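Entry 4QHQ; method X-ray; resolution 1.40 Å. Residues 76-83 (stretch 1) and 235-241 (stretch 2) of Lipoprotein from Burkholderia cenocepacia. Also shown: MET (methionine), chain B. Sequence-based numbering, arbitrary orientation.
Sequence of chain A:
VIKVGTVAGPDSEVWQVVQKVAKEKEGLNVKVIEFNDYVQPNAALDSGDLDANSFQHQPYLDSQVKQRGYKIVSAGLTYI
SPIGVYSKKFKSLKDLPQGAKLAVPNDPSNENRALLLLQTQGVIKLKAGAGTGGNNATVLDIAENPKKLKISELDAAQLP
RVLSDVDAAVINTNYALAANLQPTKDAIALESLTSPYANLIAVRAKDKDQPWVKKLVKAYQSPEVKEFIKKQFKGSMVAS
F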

# COMPACT_ATOMS: atom_id res chain seq x y z
N GLY A 76 4.80 11.75 8.89
CA GLY A 76 3.45 12.22 8.65
C GLY A 76 2.71 11.38 7.64
O GLY A 76 3.31 10.64 6.85
N LEU A 77 1.39 11.50 7.65
CA LEU A 77 0.55 10.66 6.80
C LEU A 77 0.30 11.30 5.45
O LEU A 77 0.36 12.53 5.31
N THR A 78 0.02 10.46 4.45
CA THR A 78 -0.17 10.94 3.09
C THR A 78 -1.60 10.68 2.60
O THR A 78 -2.42 11.59 2.57
N TYR A 79 -1.91 9.43 2.26
CA TYR A 79 -3.26 9.05 1.85
C TYR A 79 -3.51 7.63 2.29
O TYR A 79 -2.57 6.89 2.59
N ILE A 80 -4.79 7.25 2.30
CA ILE A 80 -5.20 5.87 2.51
C ILE A 80 -5.89 5.37 1.24
O ILE A 80 -6.54 6.14 0.52
N SER A 81 -5.72 4.09 0.95
CA SER A 81 -6.25 3.54 -0.29
C SER A 81 -6.76 2.13 -0.04
O SER A 81 -5.98 1.17 -0.15
N PRO A 82 -8.04 2.00 0.30
CA PRO A 82 -8.65 0.70 0.59
C PRO A 82 -8.32 -0.35 -0.46
O PRO A 82 -8.46 -0.12 -1.66
N ILE A 83 -7.85 -1.50 0.00
CA ILE A 83 -7.42 -2.55 -0.90
C ILE A 83 -8.64 -3.27 -1.46
O ILE A 83 -9.65 -3.48 -0.76
N GLY A 235 -11.33 8.85 -5.94
CA GLY A 235 -11.82 8.35 -4.67
C GLY A 235 -11.14 7.08 -4.19
O GLY A 235 -11.35 6.65 -3.05
N SER A 236 -10.33 6.46 -5.04
CA SER A 236 -9.60 5.25 -4.66
C SER A 236 -8.48 5.56 -3.65
O SER A 236 -8.00 4.67 -2.95
N MET A 237 -8.07 6.82 -3.60
CA MET A 237 -7.09 7.29 -2.63
C MET A 237 -7.73 8.47 -1.93
O MET A 237 -8.29 9.36 -2.57
N VAL A 238 -7.67 8.45 -0.60
CA VAL A 238 -8.28 9.49 0.22
C VAL A 238 -7.18 10.15 1.05
O VAL A 238 -6.43 9.47 1.75
N ALA A 239 -7.07 11.47 0.95
CA ALA A 239 -6.02 12.18 1.67
C ALA A 239 -6.10 11.91 3.16
O ALA A 239 -7.19 11.82 3.74
N SER A 240 -4.94 11.79 3.79
CA SER A 240 -4.88 11.57 5.23
C SER A 240 -4.54 12.86 5.98
O SER A 240 -3.98 12.81 7.07
N PHE A 241 -4.92 13.99 5.40
CA PHE A 241 -4.68 15.30 5.98
C PHE A 241 -5.77 16.24 5.51
O PHE A 241 -5.87 17.38 5.98
OXT PHE A 241 -6.57 15.91 4.63

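The most unusual feature of this contact is a methionine methyl seated squarely on a tyrosine ring. Met 237 CE lies 3.6 Å from the centroid of the Tyr 79 ring and only 6° off the ring normal, which defines a CH-pi contact over the face; the closest carbon pair is Tyr 79 CZ to Met 237 CE, at 3.7 Å. Met 237 SD sits farther out, 4.6 Å from the Tyr 79 ring centroid and 22° off the normal, so the sulfur approaches obliquely while the methyl is centred. Both CA-to-CB bonds point sideways, and the rotamers make the meeting possible: Tyr 79 is p with chi2 at 87°, and Met 237 is m, t, p, its chi3 of 55° turning CE over the ring.

The backbone frame is short and antiparallel. Ile 80 N donates to Val 238 O at 2.8 Å, and Val 238 N returns a bond to Ile 80 O at 2.8 Å, with N-H...O angles of 165° and 170°. A third bond, Ser 240 N to Thr 78 O at 2.8 Å and 165°, extends the pairing. Ile 80 and Val 238 sit directly opposite each other, as a hydrogen-bonded antiparallel pair with CA atoms 5.3 Å apart, and their side chains lie on the same face of the sheet. Both have chi1 t, and Ile 80 CG2 meets Val 238 CB at 3.9 Å, although the end of the isoleucine leads away from the other stretch.

Ser 240 and Leu 77 both point toward the opposing stretch, their CB atoms 3.6 Å apart; each has chi1 m. Ser 240 OG tucks against the backbone, 3.2 Å from Tyr 79 C. Its 3.4 Å approach to Ile 80 N has a poor angle and is packing rather than a hydrogen bond. Phe 241, p with chi2 at 90°, starts sideways but its end comes nearer: Thr 78 O lies near the ring plane at the edge, 3.4 Å from Phe 241 CD2. The Thr 78 side chain itself, also p, points away.

At the other end, Ser 81 CB touches Met 237 CG at 3.9 Å, and Ser 81 CA makes a CA-H...O contact with Ser 236 O at 3.4 Å. One water links the stretches here, donating to Pro 82 O at 2.7 Å and to Ser 236 O at 2.8 Å. The bound methionine lies beside the first stretch: its O is 3.2 Å from Ser 81 OG, and its N is 3.5 Å from Tyr 79 OH, a hydroxyl that is hydrogen-bonded elsewhere in the structure. Tyr 79 thus approaches both the ligand and Met 237.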

# COMPACT_ATOMS: atom_id res chain seq x y z
CB LEU A 77 -0.78 10.39 7.50
CG LEU A 77 -0.71 9.64 8.83
CD1 LEU A 77 -2.11 9.36 9.34
CD2 LEU A 77 0.11 8.35 8.72
CB THR A 78 0.87 10.31 2.16
OG1 THR A 78 0.87 8.89 2.31
CG2 THR A 78 2.26 10.82 2.50
CB TYR A 79 -3.42 9.13 0.32
CG TYR A 79 -2.55 8.17 -0.41
CD1 TYR A 79 -2.96 6.86 -0.66
CD2 TYR A 79 -1.29 8.55 -0.85
CE1 TYR A 79 -2.14 5.97 -1.31
CE2 TYR A 79 -0.47 7.66 -1.52
CZ TYR A 79 -0.90 6.37 -1.75
OH TYR A 79 -0.09 5.48 -2.42
CB ILE A 80 -6.11 5.75 3.76
CG1 ILE A 80 -6.36 4.29 4.14
CG2 ILE A 80 -7.43 6.51 3.55
CD1 ILE A 80 -6.90 4.12 5.55
CB SER A 81 -5.19 3.55 -1.39
OG SER A 81 -4.06 2.81 -1.00
CB PRO A 82 -10.15 1.02 0.59
CG PRO A 82 -10.20 2.43 1.08
CD PRO A 82 -9.02 3.10 0.41
CB ILE A 83 -6.42 -3.50 -0.22
CG1 ILE A 83 -5.66 -4.33 -1.25
CG2 ILE A 83 -7.05 -4.33 0.86
CD1 ILE A 83 -4.38 -4.96 -0.69
CB SER A 236 -9.01 4.57 -5.88
OG SER A 236 -7.97 5.34 -6.46
CB MET A 237 -5.80 7.68 -3.34
CG MET A 237 -5.04 6.48 -3.89
SD MET A 237 -3.84 6.89 -5.18
CE MET A 237 -2.83 8.12 -4.36
CB VAL A 238 -9.37 8.90 1.13
CG1 VAL A 238 -9.89 9.97 2.08
CG2 VAL A 238 -10.52 8.30 0.29
CB ALA A 239 -6.07 13.69 1.40
CB SER A 240 -3.85 10.49 5.56
OG SER A 240 -4.15 9.28 4.91
CB PHE A 241 -3.32 15.84 5.55
CG PHE A 241 -3.17 15.97 4.06
CD1 PHE A 241 -3.53 17.14 3.41
CD2 PHE A 241 -2.69 14.92 3.30
CE1 PHE A 241 -3.40 17.27 2.04
CE2 PHE A 241 -2.56 15.04 1.92
CZ PHE A 241 -2.92 16.22 1.29
N MET B . 0.26 2.16 -1.25
CA MET B . 0.17 0.80 -0.71
C MET B . -1.16 0.57 -0.04
O MET B . -1.65 1.46 0.64
CB MET B . 1.32 0.57 0.28
CG MET B . 1.36 -0.84 0.88
SD MET B . 2.69 -1.04 2.09
CE MET B . 4.14 -0.92 1.04
OXT MET B . -1.79 -0.49 -0.20
O HOH W 1 -8.58 1.99 -3.27